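Local atomic coordinates of ALDH21) (Physcomitrella patens subsp. patens, PDB entry 5MZ5), a protein that oxidises succinic semialdehyde with NADP(+) as a member of the aldehyde dehydrogenase family, and probably also accepts D-glyceraldehyde 3-phosphate. Residues A[71-74]-A[75-79]; A[267-270]-A[271-275]; A[301-304]-A[305-308]. All coordinates share one frame; numbering follows the deposited sequence.

Contact 1 (A[71-74]-A[75-79]); sequences PQAT and HKDID
Thr74 N gives its hydrogen to Asp77 OD2 over 2.9 Å in a nearly straight bond (170° at the hydrogen), arriving 37° above the carboxylate plane. The return bond is weak: Asp77 N donates to Thr74 OG1 at 3.3 Å. With CG held beside its own backbone N (chi1 -66°), Asp77 brings its carboxylate back to Thr74 N, while Thr74 places OG1 between its backbone N and carbonyl carbon, facing the first turn. This reciprocal exchange is a capping box, with Thr74 as N-cap of helix 75-94 after the short loop that follows strand 66-71. The regular helical bonding begins with Ile78 N to Thr74 O at 3.2 Å. Beside the box, Ala73 CB rests 3.9 Å from Asp77 CB, and Ile78 lays CG1 and CD1 each 3.5 Å from Thr74 O. Arg53 NE makes a salt bridge to the same OD2 that takes Thr74 N, so one oxygen serves two donors. With an alanine in place of Asp77, Thr74 N would probably lose its acceptor and Arg53 its acidic mate. In the outer layer, Ile42 and Leu44 of strand 38-44 pack on Ala73 and Asp77 respectively, and Met251 and Phe252 of helix 251-254 meet Ile78.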
ATOM      1  N   PRO A  71      -6.167  32.233  32.164  1.00 30.84           N
ATOM      2  CA  PRO A  71      -7.523  32.023  32.692  1.00 30.85           C
ATOM      3  C   PRO A  71      -7.816  30.538  32.906  1.00 36.60           C
ATOM      4  O   PRO A  71      -7.375  29.692  32.125  1.00 34.69           O
ATOM      5  CB  PRO A  71      -8.431  32.579  31.583  1.00 31.95           C
ATOM      6  CG  PRO A  71      -7.565  33.450  30.756  1.00 36.36           C
ATOM      7  CD  PRO A  71      -6.219  32.810  30.803  1.00 33.13           C
ATOM      8  N   GLN A  72      -8.513  30.220  33.996  1.00 36.82           N
ATOM      9  CA  GLN A  72      -8.895  28.844  34.283  1.00 37.50           C
ATOM     10  C   GLN A  72     -10.331  28.646  33.822  1.00 40.57           C
ATOM     11  O   GLN A  72     -11.207  29.428  34.196  1.00 40.60           O
ATOM     12  CB  GLN A  72      -8.716  28.488  35.766  1.00 40.01           C
ATOM     13  CG  GLN A  72      -8.823  26.986  36.004  1.00 66.67           C
ATOM     14  CD  GLN A  72      -8.420  26.602  37.394  1.00 98.21           C
ATOM     15  OE1 GLN A  72      -9.198  26.712  38.350  1.00 99.52           O
ATOM     16  NE2 GLN A  72      -7.213  26.075  37.518  1.00 88.60           N
ATOM     17  N   ALA A  73     -10.559  27.619  32.982  1.00 35.92           N
ATOM     18  CA  ALA A  73     -11.886  27.315  32.447  1.00 35.12           C
ATOM     19  C   ALA A  73     -12.806  26.752  33.517  1.00 37.92           C
ATOM     20  O   ALA A  73     -12.377  25.967  34.365  1.00 38.00           O
ATOM     21  CB  ALA A  73     -11.779  26.336  31.278  1.00 35.15           C
ATOM     22  N   THR A  74     -14.072  27.160  33.483  1.00 34.18           N
ATOM     23  CA  THR A  74     -15.071  26.636  34.419  1.00 34.15           C
ATOM     24  C   THR A  74     -15.664  25.363  33.797  1.00 38.12           C
ATOM     25  O   THR A  74     -15.390  25.052  32.632  1.00 36.21           O
ATOM     26  CB  THR A  74     -16.167  27.676  34.707  1.00 35.71           C
ATOM     27  OG1 THR A  74     -16.896  27.937  33.507  1.00 36.38           O
ATOM     28  CG2 THR A  74     -15.619  28.984  35.320  1.00 29.14           C
ATOM     29  N   HIS A  75     -16.504  24.663  34.556  1.00 35.60           N
ATOM     30  CA  HIS A  75     -17.231  23.478  34.114  1.00 35.13           C
ATOM     31  C   HIS A  75     -18.128  23.827  32.906  1.00 35.47           C
ATOM     32  O   HIS A  75     -18.215  23.037  31.967  1.00 33.40           O
ATOM     33  CB  HIS A  75     -18.072  22.940  35.271  1.00 36.73           C
ATOM     34  CG  HIS A  75     -18.724  21.635  34.968  1.00 41.15           C
ATOM     35  ND1 HIS A  75     -19.963  21.570  34.332  1.00 43.48           N
ATOM     36  CD2 HIS A  75     -18.286  20.377  35.210  1.00 43.58           C
ATOM     37  CE1 HIS A  75     -20.223  20.279  34.191  1.00 43.31           C
ATOM     38  NE2 HIS A  75     -19.243  19.521  34.705  1.00 43.50           N
ATOM     39  N   LYS A  76     -18.784  25.012  32.950  1.00 31.77           N
ATOM     40  CA  LYS A  76     -19.648  25.502  31.888  1.00 32.25           C
ATOM     41  C   LYS A  76     -18.847  25.721  30.597  1.00 36.09           C
ATOM     42  O   LYS A  76     -19.350  25.373  29.528  1.00 36.10           O
ATOM     43  CB  LYS A  76     -20.400  26.774  32.309  1.00 34.91           C
ATOM     44  CG  LYS A  76     -21.611  27.063  31.427  1.00 48.85           C
ATOM     45  CD  LYS A  76     -21.780  28.557  31.170  1.00 60.08           C
ATOM     46  CE  LYS A  76     -23.065  28.891  30.452  1.00 68.81           C
ATOM     47  NZ  LYS A  76     -23.036  28.464  29.030  1.00 77.48           N
ATOM     48  N   ASP A  77     -17.597  26.250  30.704  1.00 31.47           N
ATOM     49  CA  ASP A  77     -16.699  26.449  29.567  1.00 30.38           C
ATOM     50  C   ASP A  77     -16.401  25.120  28.876  1.00 34.45           C
ATOM     51  O   ASP A  77     -16.500  25.042  27.648  1.00 33.68           O
ATOM     52  CB  ASP A  77     -15.380  27.123  29.996  1.00 31.84           C
ATOM     53  CG  ASP A  77     -15.506  28.549  30.494  1.00 39.19           C
ATOM     54  OD1 ASP A  77     -16.421  29.273  30.017  1.00 39.41           O
ATOM     55  OD2 ASP A  77     -14.680  28.951  31.342  1.00 41.91           O
ATOM     56  N   ILE A  78     -16.083  24.063  29.664  1.00 31.53           N
ATOM     57  CA  ILE A  78     -15.785  22.728  29.125  1.00 30.97           C
ATOM     58  C   ILE A  78     -17.018  22.153  28.405  1.00 33.82           C
ATOM     59  O   ILE A  78     -16.884  21.663  27.284  1.00 33.32           O
ATOM     60  CB  ILE A  78     -15.176  21.775  30.188  1.00 34.00           C
ATOM     61  CG1 ILE A  78     -13.936  22.413  30.852  1.00 34.81           C
ATOM     62  CG2 ILE A  78     -14.789  20.423  29.563  1.00 33.73           C
ATOM     63  CD1 ILE A  78     -13.774  22.013  32.285  1.00 39.14           C
ATOM     64  N   ASP A  79     -18.217  22.279  29.020  1.00 29.53           N
ATOM     65  CA  ASP A  79     -19.471  21.845  28.401  1.00 29.28           C
ATOM     66  C   ASP A  79     -19.718  22.536  27.068  1.00 30.63           C
ATOM     67  O   ASP A  79     -20.068  21.873  26.099  1.00 29.71           O
ATOM     68  CB  ASP A  79     -20.661  22.092  29.329  1.00 31.91           C
ATOM     69  CG  ASP A  79     -21.019  20.889  30.153  1.00 43.03           C
ATOM     70  OD1 ASP A  79     -20.910  19.757  29.626  1.00 41.62           O
ATOM     71  OD2 ASP A  79     -21.426  21.074  31.327  1.00 51.74           O
TER

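Contact 2 (A[267-270]-A[271-275]); sequences GPIG and WDMKA
Trp271 N reaches Gly267 O at 2.9 Å in an almost linear bond (177° at the hydrogen), the first of four successive i to i+4 bonds that run to Lys274 N on Gly270 O. Asp272 N meets Pro268 O at a longer 3.3 Å. The indole of Trp271 swings back over the first turn because CG lies beside the backbone N (chi1 -66°), and CD1 comes to 3.2 Å from Gly267 O, an oblique approach to the ring. Lys274 CD lies at the indole's edge, in its plane. On another side of the helix, the Met273 and Ile269 side chains meet at an angle, Met273 SD 4.0 Å from Ile269 CG2. A water donates to Ile269 O at 2.8 Å and to Asp272 OD2 at 2.7 Å, tying carboxylate to backbone; that carboxylate also forms a salt bridge with Arg276. Lys274 NZ bonds to Gly278 O and Lys280 O of the second subunit, whose Lys279 makes a cation-pi contact with Trp271. Helix 267-276, whose Gly267 and Gly270 belong to what looks like a glycine-rich, Rossmann-type pattern enclosing the NADP(+)-binding Ser266, is the connection of a beta-alpha-beta unit between strands 260-264 and 281-285; it rests Ile269 on Phe263 and Met273 on Leu261 and Phe263, while Trp271 and Lys274 touch Ile489 of strand 488-489.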
ATOM      1  N   GLY A 267       1.810   6.903  33.361  1.00 29.24           N
ATOM      2  CA  GLY A 267       1.248   5.566  33.213  1.00 28.79           C
ATOM      3  C   GLY A 267       0.075   5.273  34.126  1.00 32.85           C
ATOM      4  O   GLY A 267      -0.999   4.946  33.616  1.00 32.24           O
ATOM      5  N   PRO A 268       0.212   5.420  35.482  1.00 29.36           N
ATOM      6  CA  PRO A 268      -0.928   5.121  36.368  1.00 28.37           C
ATOM      7  C   PRO A 268      -2.169   5.959  36.075  1.00 31.43           C
ATOM      8  O   PRO A 268      -3.285   5.454  36.154  1.00 29.24           O
ATOM      9  CB  PRO A 268      -0.372   5.383  37.779  1.00 30.01           C
ATOM     10  CG  PRO A 268       1.090   5.258  37.637  1.00 34.53           C
ATOM     11  CD  PRO A 268       1.417   5.772  36.264  1.00 29.75           C
ATOM     12  N   ILE A 269      -1.959   7.238  35.712  1.00 30.06           N
ATOM     13  CA  ILE A 269      -3.020   8.182  35.351  1.00 28.76           C
ATOM     14  C   ILE A 269      -3.677   7.700  34.044  1.00 29.25           C
ATOM     15  O   ILE A 269      -4.904   7.598  33.982  1.00 26.41           O
ATOM     16  CB  ILE A 269      -2.449   9.640  35.231  1.00 31.91           C
ATOM     17  CG1 ILE A 269      -1.822  10.149  36.588  1.00 32.82           C
ATOM     18  CG2 ILE A 269      -3.471  10.638  34.638  1.00 29.34           C
ATOM     19  CD1 ILE A 269      -2.712  10.225  37.806  1.00 38.77           C
ATOM     20  N   GLY A 270      -2.850   7.393  33.047  1.00 27.14           N
ATOM     21  CA  GLY A 270      -3.283   6.939  31.723  1.00 26.70           C
ATOM     22  C   GLY A 270      -4.086   5.659  31.737  1.00 29.82           C
ATOM     23  O   GLY A 270      -5.189   5.622  31.192  1.00 29.62           O
ATOM     24  N   TRP A 271      -3.555   4.610  32.389  1.00 25.19           N
ATOM     25  CA  TRP A 271      -4.273   3.337  32.507  1.00 24.46           C
ATOM     26  C   TRP A 271      -5.620   3.480  33.203  1.00 27.87           C
ATOM     27  O   TRP A 271      -6.578   2.844  32.797  1.00 27.60           O
ATOM     28  CB  TRP A 271      -3.399   2.247  33.168  1.00 22.04           C
ATOM     29  CG  TRP A 271      -2.223   1.853  32.316  1.00 22.70           C
ATOM     30  CD1 TRP A 271      -0.901   1.945  32.647  1.00 25.41           C
ATOM     31  CD2 TRP A 271      -2.264   1.336  30.974  1.00 22.12           C
ATOM     32  NE1 TRP A 271      -0.122   1.467  31.627  1.00 24.43           N
ATOM     33  CE2 TRP A 271      -0.931   1.079  30.586  1.00 25.67           C
ATOM     34  CE3 TRP A 271      -3.305   1.032  30.074  1.00 22.97           C
ATOM     35  CZ2 TRP A 271      -0.608   0.524  29.341  1.00 24.44           C
ATOM     36  CZ3 TRP A 271      -2.983   0.491  28.837  1.00 23.95           C
ATOM     37  CH2 TRP A 271      -1.652   0.255  28.475  1.00 24.26           C
ATOM     38  N   ASP A 272      -5.693   4.336  34.230  1.00 25.39           N
ATOM     39  CA  ASP A 272      -6.929   4.614  34.937  1.00 24.99           C
ATOM     40  C   ASP A 272      -7.937   5.366  34.034  1.00 26.19           C
ATOM     41  O   ASP A 272      -9.130   5.098  34.099  1.00 25.56           O
ATOM     42  CB  ASP A 272      -6.645   5.385  36.242  1.00 26.77           C
ATOM     43  CG  ASP A 272      -7.914   5.777  36.946  1.00 29.42           C
ATOM     44  OD1 ASP A 272      -8.659   4.858  37.376  1.00 31.31           O
ATOM     45  OD2 ASP A 272      -8.235   6.988  36.954  1.00 29.91           O
ATOM     46  N   MET A 273      -7.463   6.295  33.196  1.00 23.87           N
ATOM     47  CA  MET A 273      -8.332   6.992  32.231  1.00 23.60           C
ATOM     48  C   MET A 273      -8.900   6.008  31.189  1.00 25.11           C
ATOM     49  O   MET A 273     -10.096   6.083  30.872  1.00 22.85           O
ATOM     50  CB  MET A 273      -7.610   8.144  31.528  1.00 25.15           C
ATOM     51  CG  MET A 273      -7.399   9.338  32.416  1.00 28.59           C
ATOM     52  SD  MET A 273      -6.140  10.418  31.725  1.00 33.06           S
ATOM     53  CE  MET A 273      -7.055  11.227  30.397  1.00 30.84           C
ATOM     54  N   LYS A 274      -8.062   5.062  30.711  1.00 19.94           N
ATOM     55  CA  LYS A 274      -8.492   4.026  29.750  1.00 20.44           C
ATOM     56  C   LYS A 274      -9.615   3.177  30.371  1.00 26.01           C
ATOM     57  O   LYS A 274     -10.637   2.962  29.716  1.00 25.57           O
ATOM     58  CB  LYS A 274      -7.291   3.141  29.329  1.00 22.24           C
ATOM     59  CG  LYS A 274      -7.635   2.083  28.277  1.00 25.19           C
ATOM     60  CD  LYS A 274      -6.495   1.084  28.095  1.00 26.53           C
ATOM     61  CE  LYS A 274      -6.789  -0.014  27.081  1.00 26.08           C
ATOM     62  NZ  LYS A 274      -7.684  -1.078  27.618  1.00 28.85           N
ATOM     63  N   ALA A 275      -9.445   2.763  31.672  1.00 22.98           N
ATOM     64  CA  ALA A 275     -10.417   1.971  32.414  1.00 23.20           C
ATOM     65  C   ALA A 275     -11.769   2.672  32.574  1.00 28.50           C
ATOM     66  O   ALA A 275     -12.805   1.999  32.546  1.00 29.01           O
ATOM     67  CB  ALA A 275      -9.854   1.610  33.786  1.00 24.37           C
TER
HETATM   68  O   HOH W   1      -6.516   8.779  35.905  1.00 32.58           O

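Contact 3 (A[301-304]-A[305-308]); sequences LDYT and IQRL
Tyr303 and Arg307 meet one turn apart on helix 301-313, the helix of a beta-alpha-beta unit whose strands, 290-294 and 323-329, are paired in parallel. Four consecutive i to i+4 backbone bonds carry these two turns, from Ile305 N on Leu301 O at 2.9 Å to Leu308 N on Thr304 O, also 2.9 Å. On the flank next to helix 333-345, Leu301 and Ile305 run side by side, CD1 of the leucine 3.8 Å from CG1 of the isoleucine. Thr304 and Leu308 point the same way too, CG2 and CD1 being 4.1 Å apart. Leu308 continues down onto Cys292 and Val294 of one strand and Met323 and Leu326 of the other, whereas Ile305 meets Phe340 and Ala343 of helix 333-345. Thr304 OG1 is hydrogen-bonded to Asp300 O and Val298 N, so this buried hydroxyl is satisfied. The tyrosine and arginine both pack on Arg510 of the second subunit, and Arg307 NH1 makes a salt bridge to Asp470. Bends at chi2 (-86°) and chi3 (81°) fold the arginine chain along the phenol, with guanidinium and ring planes 35° apart. Arg307 CG makes a CH-pi contact 3.9 Å from the centroid of the Tyr303 ring, and Arg307 CD lies 3.4 Å from Tyr303 OH.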
ATOM      1  N   LEU A 301      34.425   5.155  19.004  1.00 34.43           N
ATOM      2  CA  LEU A 301      34.180   5.394  20.427  1.00 34.39           C
ATOM      3  C   LEU A 301      33.634   6.791  20.710  1.00 37.91           C
ATOM      4  O   LEU A 301      32.648   6.911  21.433  1.00 35.64           O
ATOM      5  CB  LEU A 301      35.430   5.100  21.269  1.00 34.87           C
ATOM      6  CG  LEU A 301      35.324   5.314  22.804  1.00 39.45           C
ATOM      7  CD1 LEU A 301      34.284   4.395  23.442  1.00 38.83           C
ATOM      8  CD2 LEU A 301      36.679   5.125  23.471  1.00 41.68           C
ATOM      9  N   ASP A 302      34.259   7.830  20.127  1.00 36.87           N
ATOM     10  CA  ASP A 302      33.867   9.233  20.301  1.00 37.26           C
ATOM     11  C   ASP A 302      32.401   9.454  19.958  1.00 38.06           C
ATOM     12  O   ASP A 302      31.673  10.023  20.770  1.00 37.38           O
ATOM     13  CB  ASP A 302      34.754  10.153  19.441  1.00 40.42           C
ATOM     14  CG  ASP A 302      35.709  10.988  20.242  1.00 63.79           C
ATOM     15  OD1 ASP A 302      36.753  10.449  20.671  1.00 66.51           O
ATOM     16  OD2 ASP A 302      35.431  12.194  20.417  1.00 75.42           O
ATOM     17  N   TYR A 303      31.973   8.979  18.765  1.00 32.32           N
ATOM     18  CA  TYR A 303      30.597   9.098  18.319  1.00 31.61           C
ATOM     19  C   TYR A 303      29.650   8.275  19.200  1.00 33.64           C
ATOM     20  O   TYR A 303      28.571   8.761  19.513  1.00 32.46           O
ATOM     21  CB  TYR A 303      30.437   8.728  16.834  1.00 32.91           C
ATOM     22  CG  TYR A 303      29.061   9.062  16.311  1.00 35.34           C
ATOM     23  CD1 TYR A 303      28.739  10.361  15.920  1.00 38.75           C
ATOM     24  CD2 TYR A 303      28.055   8.102  16.275  1.00 34.90           C
ATOM     25  CE1 TYR A 303      27.457  10.687  15.478  1.00 40.92           C
ATOM     26  CE2 TYR A 303      26.780   8.410  15.805  1.00 35.27           C
ATOM     27  CZ  TYR A 303      26.482   9.708  15.418  1.00 45.96           C
ATOM     28  OH  TYR A 303      25.221  10.049  14.999  1.00 50.12           O
ATOM     29  N   THR A 304      30.059   7.055  19.607  1.00 30.77           N
ATOM     30  CA  THR A 304      29.259   6.185  20.492  1.00 30.06           C
ATOM     31  C   THR A 304      28.981   6.878  21.829  1.00 32.51           C
ATOM     32  O   THR A 304      27.817   6.956  22.220  1.00 32.00           O
ATOM     33  CB  THR A 304      29.894   4.794  20.645  1.00 32.67           C
ATOM     34  OG1 THR A 304      30.101   4.262  19.344  1.00 29.34           O
ATOM     35  CG2 THR A 304      29.023   3.830  21.465  1.00 29.38           C
ATOM     36  N   ILE A 305      30.032   7.442  22.475  1.00 29.14           N
ATOM     37  CA  ILE A 305      29.940   8.166  23.757  1.00 28.35           C
ATOM     38  C   ILE A 305      28.995   9.363  23.625  1.00 32.26           C
ATOM     39  O   ILE A 305      28.109   9.515  24.459  1.00 30.26           O
ATOM     40  CB  ILE A 305      31.347   8.548  24.340  1.00 31.46           C
ATOM     41  CG1 ILE A 305      32.202   7.301  24.698  1.00 32.85           C
ATOM     42  CG2 ILE A 305      31.270   9.536  25.539  1.00 30.75           C
ATOM     43  CD1 ILE A 305      31.607   6.258  25.745  1.00 44.56           C
ATOM     44  N   GLN A 306      29.156  10.176  22.554  1.00 31.60           N
ATOM     45  CA  GLN A 306      28.303  11.346  22.303  1.00 31.59           C
ATOM     46  C   GLN A 306      26.833  10.969  22.224  1.00 34.23           C
ATOM     47  O   GLN A 306      26.001  11.679  22.775  1.00 33.81           O
ATOM     48  CB  GLN A 306      28.719  12.072  21.012  1.00 33.39           C
ATOM     49  CG  GLN A 306      29.999  12.905  21.138  1.00 58.92           C
ATOM     50  CD  GLN A 306      30.628  13.288  19.808  1.00 86.35           C
ATOM     51  OE1 GLN A 306      30.056  13.123  18.717  1.00 82.89           O
ATOM     52  NE2 GLN A 306      31.841  13.828  19.873  1.00 78.63           N
ATOM     53  N   ARG A 307      26.511   9.840  21.546  1.00 30.31           N
ATOM     54  CA  ARG A 307      25.123   9.383  21.399  1.00 28.54           C
ATOM     55  C   ARG A 307      24.582   8.809  22.691  1.00 30.30           C
ATOM     56  O   ARG A 307      23.404   8.994  22.989  1.00 29.78           O
ATOM     57  CB  ARG A 307      24.975   8.410  20.217  1.00 28.46           C
ATOM     58  CG  ARG A 307      25.385   9.039  18.873  1.00 30.01           C
ATOM     59  CD  ARG A 307      24.271   9.802  18.204  1.00 39.22           C
ATOM     60  NE  ARG A 307      24.090  11.144  18.748  1.00 48.50           N
ATOM     61  CZ  ARG A 307      22.934  11.805  18.742  1.00 63.73           C
ATOM     62  NH1 ARG A 307      21.837  11.240  18.243  1.00 43.86           N
ATOM     63  NH2 ARG A 307      22.864  13.033  19.243  1.00 53.45           N
ATOM     64  N   LEU A 308      25.455   8.154  23.481  1.00 26.99           N
ATOM     65  CA  LEU A 308      25.081   7.614  24.794  1.00 26.70           C
ATOM     66  C   LEU A 308      24.807   8.755  25.781  1.00 31.51           C
ATOM     67  O   LEU A 308      23.896   8.646  26.609  1.00 31.37           O
ATOM     68  CB  LEU A 308      26.161   6.686  25.333  1.00 26.81           C
ATOM     69  CG  LEU A 308      26.383   5.372  24.601  1.00 30.75           C
ATOM     70  CD1 LEU A 308      27.521   4.600  25.251  1.00 31.09           C
ATOM     71  CD2 LEU A 308      25.105   4.536  24.532  1.00 31.40           C
TER

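How the contacts relate
The three contacts follow one another along the chain, each local to a helix. Contact 1 caps helix 75-94 after strand 66-71 of a four-stranded sheet; contact 2 lies on helix 267-276, beside the six-stranded sheet that includes 260-264 and 281-285; contact 3 lies on helix 301-313, against another sheet containing 290-294 and 323-329. Centres of contacts 1 and 2 are about 23 Å apart, those of 2 and 3 about 37 Å, and none touches another. Contact 3 lies across the chain's centre from both others. Contact 2 adjoins Ser266 and Leu286, which bind NADP(+), while contact 1 lies about 8 Å, side chain to side chain, from Lys212; contact 3 is nearer succinate-binding Tyr314. Contacts 2 and 3 both touch the second subunit.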